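Side-chain contact in methylenetetrahydrofolate--tRNA-(uracil-5-)-methyltransferase TrmFO (Thermus thermophilus, PDB 3G5S), which catalyses the folate- and FAD-dependent methylation of uridine 54 in tRNA to 5-methyluridine, with NADH or NADPH supplying the reducing power: residues A[87-90]-A[91-94]. Residues are numbered along the deposited sequence; the frame is centred on the assembly and turned at random.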
ATOM      1  N   VAL A  87      19.454  -4.785 -12.808  1.00 16.75           N
ATOM      2  CA  VAL A  87      20.516  -3.800 -13.064  1.00 18.27           C
ATOM      3  C   VAL A  87      20.996  -3.198 -11.735  1.00 17.97           C
ATOM      4  O   VAL A  87      20.262  -3.206 -10.755  1.00 19.27           O
ATOM      5  CB  VAL A  87      20.047  -2.662 -14.005  1.00 18.35           C
ATOM      6  CG1 VAL A  87      19.648  -3.219 -15.369  1.00 19.29           C
ATOM      7  CG2 VAL A  87      18.900  -1.886 -13.374  1.00 19.57           C
ATOM      8  N   PRO A  88      22.231  -2.670 -11.696  1.00 19.23           N
ATOM      9  CA  PRO A  88      22.772  -2.142 -10.432  1.00 20.98           C
ATOM     10  C   PRO A  88      21.996  -0.952  -9.851  1.00 22.15           C
ATOM     11  O   PRO A  88      21.612  -0.050 -10.593  1.00 23.51           O
ATOM     12  CB  PRO A  88      24.192  -1.702 -10.815  1.00 22.53           C
ATOM     13  CG  PRO A  88      24.536  -2.510 -12.014  1.00 22.08           C
ATOM     14  CD  PRO A  88      23.248  -2.694 -12.764  1.00 19.91           C
ATOM     15  N   ALA A  89      21.796  -0.948  -8.532  1.00 22.16           N
ATOM     16  CA  ALA A  89      21.031   0.110  -7.867  1.00 23.00           C
ATOM     17  C   ALA A  89      21.314   0.225  -6.364  1.00 23.60           C
ATOM     18  O   ALA A  89      20.400   0.420  -5.564  1.00 24.37           O
ATOM     19  CB  ALA A  89      19.540  -0.073  -8.114  1.00 23.34           C
ATOM     20  N   GLY A  90      22.584   0.095  -5.991  1.00 23.38           N
ATOM     21  CA  GLY A  90      23.041   0.383  -4.639  1.00 24.59           C
ATOM     22  C   GLY A  90      22.308  -0.247  -3.467  1.00 25.89           C
ATOM     23  O   GLY A  90      22.141   0.388  -2.421  1.00 27.64           O
ATOM     24  N   GLY A  91      21.897  -1.500  -3.616  1.00 24.16           N
ATOM     25  CA  GLY A  91      21.234  -2.211  -2.534  1.00 22.97           C
ATOM     26  C   GLY A  91      19.788  -2.557  -2.835  1.00 20.46           C
ATOM     27  O   GLY A  91      19.190  -3.409  -2.176  1.00 21.62           O
ATOM     28  N   ALA A  92      19.220  -1.885  -3.831  1.00 18.38           N
ATOM     29  CA  ALA A  92      17.855  -2.154  -4.246  1.00 17.02           C
ATOM     30  C   ALA A  92      17.847  -3.146  -5.391  1.00 15.66           C
ATOM     31  O   ALA A  92      18.815  -3.256  -6.147  1.00 16.32           O
ATOM     32  CB  ALA A  92      17.173  -0.868  -4.664  1.00 19.36           C
ATOM     33  N   LEU A  93      16.744  -3.874  -5.508  1.00 14.58           N
ATOM     34  CA  LEU A  93      16.470  -4.658  -6.696  1.00 13.85           C
ATOM     35  C   LEU A  93      15.867  -3.709  -7.712  1.00 14.95           C
ATOM     36  O   LEU A  93      14.785  -3.174  -7.497  1.00 16.38           O
ATOM     37  CB  LEU A  93      15.482  -5.774  -6.368  1.00 14.43           C
ATOM     38  CG  LEU A  93      14.995  -6.620  -7.544  1.00 14.89           C
ATOM     39  CD1 LEU A  93      16.155  -7.325  -8.238  1.00 15.40           C
ATOM     40  CD2 LEU A  93      13.953  -7.625  -7.075  1.00 16.30           C
ATOM     41  N   ALA A  94      16.585  -3.472  -8.799  1.00 15.39           N
ATOM     42  CA  ALA A  94      16.097  -2.597  -9.855  1.00 15.95           C
ATOM     43  C   ALA A  94      16.219  -3.316 -11.185  1.00 16.26           C
ATOM     44  O   ALA A  94      17.015  -4.251 -11.328  1.00 16.86           O
ATOM     45  CB  ALA A  94      16.876  -1.287  -9.875  1.00 18.73           C
TER
HETATM   46  O   HOH W   1      19.280  -4.597  -8.727  1.00 18.56           O
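The methyl groups of Ala89 and Ala94 press against each other across a tight chain reversal, with CB of Ala89 3.4 Å from CB of Ala94, closer than ordinary van der Waals contact. Ala92 flanks this pair less intimately: its CB lies 3.6 Å from Ala89 O, and Ala89 CB and Ala92 CB are 4.3 Å apart. Further from the turn, Val87 places CG2 between its backbone N and carbonyl carbon and CG1 opposite the carbonyl carbon (chi1 -62°). This rotation lays CG2 alongside the Ala94 carbonyl, 3.7 Å from Ala94 O, with Ala94 CB next to it, 4.1 Å from Val87 CG2. The same carbonyl accepts a nearly straight bond from Val87 N, which approaches above the carbonyl plane (N to Ala94 O 2.9 Å). At the other end, Ala92 N donates to Ala89 O and closes the reversal. Between these two bonds the two arms are bridged by a water that accepts from Ala94 N and lies within hydrogen-bonding distance of Val87 O and Ala92 O. Gly90 and Gly91 take the bend with positive phi. The Leu93 side chain points away from 87-90 and touches helices 63-74 and 77-84, while its backbone bonds to strand 54-57. The arrangement is a surface beta hairpin with a type I' turn from Ala89 to Ala92, joining 86-87 to the central strand of a small antiparallel sheet.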